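Local coordinates for protein beta-glucosidase (Chaetomella raphigera, PDB 6JXG) that probably hydrolyses terminal, non-reducing beta-D-glucosyl residues with release of beta-D-glucose, as a secreted family 3 glycoside hydrolase of cellulose degradation, at residues G37-N42 with E53-D58; S80-S85 with V631-I636. All blocks are in the same frame, centred on the assembly; numbering follows the deposited sequence.

Contact 1: residues G37-N42 with E53-D58; sequences GPCVGN and ELCYQD
Residues 37-42 and 53-58 form a short antiparallel strand pair at the edge of the mixed sheet of the glycoside hydrolase family 3 N-terminal domain, interrupted by a classic beta bulge: Val40 and Gly41 both face Tyr56. The register rests on one hydrogen-bonded pair, Gly41 with Tyr56. Tyr56 N donates to Gly41 O at 2.9 Å and nearly straight (166°), although it approaches from above the carbonyl plane; the return bond, Gly41 N to Tyr56 O, lies in the plane of its carbonyl. Val40, which buries the most surface here, gives its N-H to Gln57 OE1 at 2.9 Å, with the donor 37° out of the amide plane. A bend at chi2 swings the Gln57 amide back across the valine, so the two side chains cross at about a right angle and Val40 CG2 meets Gln57 CD at 3.6 Å. The other valine branch, CG1 (anti to the backbone N), lies 3.6 Å from Asp58 OD2, a carboxylate oxygen salt-bridged to Arg64. On the adjoining non-hydrogen-bonded pair, Asn42 faces Cys55, both side chains on the same face of the sheet, and Asn42 CA makes a CA-H...O contact of 3.1 Å with Leu54 O. Glu53, its CG anti to the backbone N and its chain extended beyond, crosses the Asn42 side chain obliquely and brings its OE1 to 3.7 Å from Pro38 CD, tip to tip. A covalent bond secures the pair from one side: Cys39 SG joins Cys55 SG at 2.0 Å, with a disulfide torsion of -102°.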
loop_
_atom_site.group_PDB
_atom_site.type_symbol
_atom_site.label_atom_id
_atom_site.label_comp_id
_atom_site.label_asym_id
_atom_site.label_seq_id
_atom_site.Cartn_x
_atom_site.Cartn_y
_atom_site.Cartn_z
ATOM N N GLY A 37 -15.696 16.262 -16.912
ATOM C CA GLY A 37 -15.343 15.116 -17.687
ATOM C C GLY A 37 -15.861 13.814 -17.139
ATOM O O GLY A 37 -16.490 13.781 -16.069
ATOM N N PRO A 38 -15.630 12.710 -17.861
ATOM C CA PRO A 38 -16.181 11.448 -17.437
ATOM C C PRO A 38 -15.354 10.738 -16.352
ATOM O O PRO A 38 -15.862 9.892 -15.633
ATOM C CB PRO A 38 -16.135 10.604 -18.694
ATOM C CG PRO A 38 -14.932 11.109 -19.414
ATOM C CD PRO A 38 -15.016 12.617 -19.212
ATOM N N CYS A 39 -14.113 11.135 -16.230
ATOM C CA CYS A 39 -13.183 10.553 -15.258
ATOM C C CYS A 39 -13.132 11.367 -13.951
ATOM O O CYS A 39 -13.629 12.476 -13.874
ATOM C CB CYS A 39 -11.784 10.444 -15.905
ATOM S SG CYS A 39 -11.869 9.516 -17.468
ATOM N N VAL A 40 -12.428 10.838 -12.953
ATOM C CA VAL A 40 -12.257 11.531 -11.687
ATOM C C VAL A 40 -11.608 12.891 -11.914
ATOM O O VAL A 40 -11.889 13.866 -11.174
ATOM C CB VAL A 40 -11.508 10.606 -10.682
ATOM C CG1 VAL A 40 -11.207 11.283 -9.338
ATOM C CG2 VAL A 40 -12.416 9.414 -10.424
ATOM N N GLY A 41 -10.752 12.933 -12.906
ATOM C CA GLY A 41 -10.125 14.173 -13.424
ATOM C C GLY A 41 -9.904 14.073 -14.916
ATOM O O GLY A 41 -9.627 12.997 -15.430
ATOM N N ASN A 42 -10.022 15.200 -15.602
ATOM C CA ASN A 42 -9.658 15.246 -17.041
ATOM C C ASN A 42 -9.037 16.550 -17.392
ATOM O O ASN A 42 -9.310 17.597 -16.784
ATOM C CB ASN A 42 -10.916 15.074 -17.941
ATOM C CG ASN A 42 -11.483 13.682 -17.955
ATOM O OD1 ASN A 42 -11.072 12.766 -18.787
ATOM N ND2 ASN A 42 -12.497 13.506 -17.154
ATOM N N GLU A 53 -8.456 13.750 -24.417
ATOM C CA GLU A 53 -8.885 14.303 -23.184
ATOM C C GLU A 53 -8.312 13.416 -22.061
ATOM O O GLU A 53 -8.927 12.428 -21.675
ATOM C CB GLU A 53 -10.409 14.365 -23.177
ATOM C CG GLU A 53 -11.036 15.031 -21.966
ATOM C CD GLU A 53 -12.547 15.129 -22.048
ATOM O OE1 GLU A 53 -13.233 15.252 -21.031
ATOM O OE2 GLU A 53 -13.040 15.109 -23.145
ATOM N N LEU A 54 -7.136 13.750 -21.523
ATOM C CA LEU A 54 -6.466 12.846 -20.575
ATOM C C LEU A 54 -7.355 12.479 -19.393
ATOM O O LEU A 54 -7.945 13.374 -18.762
ATOM C CB LEU A 54 -5.145 13.394 -20.038
ATOM C CG LEU A 54 -4.093 13.561 -21.141
ATOM C CD1 LEU A 54 -2.958 14.451 -20.621
ATOM C CD2 LEU A 54 -3.517 12.216 -21.544
ATOM N N CYS A 55 -7.396 11.176 -19.078
ATOM C CA CYS A 55 -8.349 10.605 -18.118
ATOM C C CYS A 55 -7.536 10.141 -16.894
ATOM O O CYS A 55 -6.628 9.283 -17.035
ATOM C CB CYS A 55 -9.097 9.431 -18.749
ATOM S SG CYS A 55 -10.127 8.468 -17.567
ATOM N N TYR A 56 -7.865 10.743 -15.737
ATOM C CA TYR A 56 -7.251 10.390 -14.457
ATOM C C TYR A 56 -8.332 9.695 -13.632
ATOM O O TYR A 56 -9.422 10.298 -13.386
ATOM C CB TYR A 56 -6.831 11.669 -13.737
ATOM C CG TYR A 56 -5.702 12.483 -14.359
ATOM C CD1 TYR A 56 -4.431 12.535 -13.773
ATOM C CD2 TYR A 56 -5.917 13.254 -15.451
ATOM C CE1 TYR A 56 -3.452 13.281 -14.320
ATOM C CE2 TYR A 56 -4.923 13.999 -16.033
ATOM C CZ TYR A 56 -3.679 14.030 -15.451
ATOM O OH TYR A 56 -2.709 14.809 -16.028
ATOM N N GLN A 57 -8.052 8.470 -13.210
ATOM C CA GLN A 57 -9.056 7.663 -12.550
ATOM C C GLN A 57 -8.492 6.994 -11.262
ATOM O O GLN A 57 -7.415 6.401 -11.269
ATOM C CB GLN A 57 -9.667 6.613 -13.481
ATOM C CG GLN A 57 -10.958 5.997 -12.947
ATOM C CD GLN A 57 -12.141 6.953 -13.094
ATOM O OE1 GLN A 57 -12.029 8.048 -13.688
ATOM N NE2 GLN A 57 -13.298 6.539 -12.573
ATOM N N ASP A 58 -9.283 7.071 -10.197
ATOM C CA ASP A 58 -9.008 6.269 -8.961
ATOM C C ASP A 58 -9.270 4.760 -9.272
ATOM O O ASP A 58 -9.938 4.398 -10.286
ATOM C CB ASP A 58 -9.937 6.689 -7.842
ATOM C CG ASP A 58 -9.576 8.001 -7.187
ATOM O OD1 ASP A 58 -8.378 8.195 -7.003
ATOM O OD2 ASP A 58 -10.498 8.812 -6.868
#

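Contact 2: residues S80-S85 with V631-I636; sequences STWDIS and VAQLYI
Trp82 CB and Val631 CG1 approach to 3.5 Å, the closest contact between residues 80-85 and strand 631-636. The same methyl, anti to the backbone N, reaches along the indole to CE3 (3.6 Å from Val631 CG1), meeting the ring obliquely, while Val631 CG2 stays beside Trp82 CB. Farther along the six-membered ring, Gln633 CG lies 3.9 Å from Trp82 CZ3, and the amide plane is tilted 28° from that of the indole. No hydrogen bond crosses between the two segments, so their meeting is van der Waals packing. It joins the N-terminal, TIM-barrel-clan domain to the fibronectin type III-like domain, whose strand 628-637 turns Val631 and Gln633 toward the tryptophan and Ala632 away from it. The glutamine is fixed at both ends of its amide: Tyr635 OH donates in the carbonyl plane to Gln633 OE1 at 2.5 Å, and Gln633 NE2 bonds to Gly574 O and weakly to Val631 O. Phe653 meets the indole edge-to-face, and Trp82 NE1 is bound by Lys528 O. An alanine in place of Trp82 would remove the indole and its NE1 bond to Lys528 O, and would probably loosen the packing against Val631 and Gln633. Trp82 itself has positive phi (49°), just after a helix. Next to it, Asp83 N donates to Thr81 OG1, also bonded to Thr78 O, in an ST turn, and Asp83 N-caps helix 84-100 through a weak bond from Ser85 N to Asp83 OD1.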
loop_
_atom_site.group_PDB
_atom_site.type_symbol
_atom_site.label_atom_id
_atom_site.label_comp_id
_atom_site.label_asym_id
_atom_site.label_seq_id
_atom_site.Cartn_x
_atom_site.Cartn_y
_atom_site.Cartn_z
ATOM N N SER A 80 1.305 -7.822 2.655
ATOM C CA SER A 80 1.290 -8.950 3.576
ATOM C C SER A 80 1.662 -10.301 2.978
ATOM O O SER A 80 1.971 -11.257 3.719
ATOM C CB SER A 80 -0.035 -9.087 4.345
ATOM O OG SER A 80 -0.371 -7.867 5.059
ATOM N N THR A 81 1.629 -10.384 1.629
ATOM C CA THR A 81 2.105 -11.584 0.953
ATOM C C THR A 81 3.569 -11.707 0.920
ATOM O O THR A 81 4.049 -12.817 0.689
ATOM C CB THR A 81 1.675 -11.624 -0.537
ATOM O OG1 THR A 81 2.437 -10.618 -1.260
ATOM C CG2 THR A 81 0.171 -11.419 -0.622
ATOM N N TRP A 82 4.273 -10.565 1.059
ATOM C CA TRP A 82 5.716 -10.454 0.938
ATOM C C TRP A 82 6.221 -11.158 -0.361
ATOM O O TRP A 82 7.305 -11.756 -0.379
ATOM C CB TRP A 82 6.437 -11.053 2.146
ATOM C CG TRP A 82 6.221 -10.340 3.402
ATOM C CD1 TRP A 82 5.039 -10.239 4.089
ATOM C CD2 TRP A 82 7.215 -9.680 4.219
ATOM N NE1 TRP A 82 5.218 -9.480 5.240
ATOM C CE2 TRP A 82 6.533 -9.129 5.354
ATOM C CE3 TRP A 82 8.591 -9.473 4.102
ATOM C CZ2 TRP A 82 7.183 -8.415 6.351
ATOM C CZ3 TRP A 82 9.245 -8.771 5.122
ATOM C CH2 TRP A 82 8.524 -8.254 6.225
ATOM N N ASP A 83 5.366 -11.140 -1.398
ATOM C CA ASP A 83 5.603 -11.946 -2.639
ATOM C C ASP A 83 5.712 -11.008 -3.845
ATOM O O ASP A 83 4.716 -10.573 -4.342
ATOM C CB ASP A 83 4.509 -12.999 -2.794
ATOM C CG ASP A 83 4.787 -13.937 -3.966
ATOM O OD1 ASP A 83 5.596 -13.532 -4.830
ATOM O OD2 ASP A 83 4.281 -15.055 -3.925
ATOM N N ILE A 84 6.935 -10.614 -4.237
ATOM C CA ILE A 84 7.050 -9.642 -5.318
ATOM C C ILE A 84 6.400 -10.033 -6.642
ATOM O O ILE A 84 6.043 -9.166 -7.427
ATOM C CB ILE A 84 8.515 -9.208 -5.585
ATOM C CG1 ILE A 84 9.388 -10.394 -5.961
ATOM C CG2 ILE A 84 8.973 -8.390 -4.417
ATOM C CD1 ILE A 84 10.863 -10.106 -6.202
ATOM N N SER A 85 6.278 -11.336 -6.874
ATOM C CA SER A 85 5.635 -11.848 -8.053
ATOM C C SER A 85 4.152 -11.565 -8.035
ATOM O O SER A 85 3.594 -11.132 -9.046
ATOM C CB SER A 85 5.882 -13.314 -8.209
ATOM O OG SER A 85 5.374 -13.701 -9.493
ATOM N N VAL A 631 8.676 -16.891 4.379
ATOM C CA VAL A 631 9.207 -15.583 4.022
ATOM C C VAL A 631 10.448 -15.349 4.872
ATOM O O VAL A 631 10.357 -14.992 6.037
ATOM C CB VAL A 631 8.177 -14.425 4.236
ATOM C CG1 VAL A 631 8.763 -13.064 3.856
ATOM C CG2 VAL A 631 6.953 -14.661 3.431
ATOM N N ALA A 632 11.624 -15.664 4.298
ATOM C CA ALA A 632 12.888 -15.344 4.979
ATOM C C ALA A 632 13.148 -13.853 4.897
ATOM O O ALA A 632 12.916 -13.247 3.865
ATOM C CB ALA A 632 14.000 -16.084 4.363
ATOM N N GLN A 633 13.685 -13.285 5.962
ATOM C CA GLN A 633 13.855 -11.845 6.129
ATOM C C GLN A 633 15.264 -11.561 6.551
ATOM O O GLN A 633 15.821 -12.336 7.357
ATOM C CB GLN A 633 12.916 -11.273 7.160
ATOM C CG GLN A 633 11.474 -11.509 6.760
ATOM C CD GLN A 633 10.498 -11.446 7.905
ATOM O OE1 GLN A 633 10.576 -10.574 8.758
ATOM N NE2 GLN A 633 9.548 -12.361 7.905
ATOM N N LEU A 634 15.792 -10.451 6.025
ATOM C CA LEU A 634 17.100 -9.916 6.367
ATOM C C LEU A 634 16.958 -8.543 6.957
ATOM O O LEU A 634 16.411 -7.643 6.292
ATOM C CB LEU A 634 17.933 -9.729 5.102
ATOM C CG LEU A 634 19.446 -9.609 5.094
ATOM C CD1 LEU A 634 20.028 -8.719 4.035
ATOM C CD2 LEU A 634 20.186 -9.607 6.387
ATOM N N TYR A 635 17.521 -8.368 8.155
ATOM C CA TYR A 635 17.587 -7.112 8.918
ATOM C C TYR A 635 19.093 -6.764 9.114
ATOM O O TYR A 635 19.987 -7.662 9.300
ATOM C CB TYR A 635 16.876 -7.221 10.279
ATOM C CG TYR A 635 15.387 -7.494 10.158
ATOM C CD1 TYR A 635 14.471 -6.465 10.152
ATOM C CD2 TYR A 635 14.916 -8.785 9.950
ATOM C CE1 TYR A 635 13.100 -6.722 10.002
ATOM C CE2 TYR A 635 13.548 -9.043 9.795
ATOM C CZ TYR A 635 12.655 -8.000 9.773
ATOM O OH TYR A 635 11.314 -8.301 9.598
ATOM N N ILE A 636 19.380 -5.488 8.948
ATOM C CA ILE A 636 20.744 -4.982 9.034
ATOM C C ILE A 636 20.890 -4.030 10.197
ATOM O O ILE A 636 20.009 -3.199 10.462
ATOM C CB ILE A 636 21.120 -4.331 7.722
ATOM C CG1 ILE A 636 21.192 -5.484 6.698
ATOM C CG2 ILE A 636 22.401 -3.527 7.849
ATOM C CD1 ILE A 636 21.829 -5.143 5.409
#

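Contact 1 closes before contact 2 opens along the chain: residues 37-42 and 53-58 are separated by only ten residues, whereas 80-85 and 631-636 have 545 residues between them. Their centres lie 35 Å from each other on opposite sides of the chain's centre, and the nearest atoms are about 20 Å apart, so the two do not touch. Contact 1 is local, pairing outermost strand 41-42 with 55-57 in the six-stranded mixed sheet. Contact 2 is an interdomain joint, linking the loop before helix 84-100 to the four-stranded antiparallel sheet. They share the N-terminal domain, whose sheet edge is tied internally by one and whose distant side is docked on the fibronectin type III-like domain by the other.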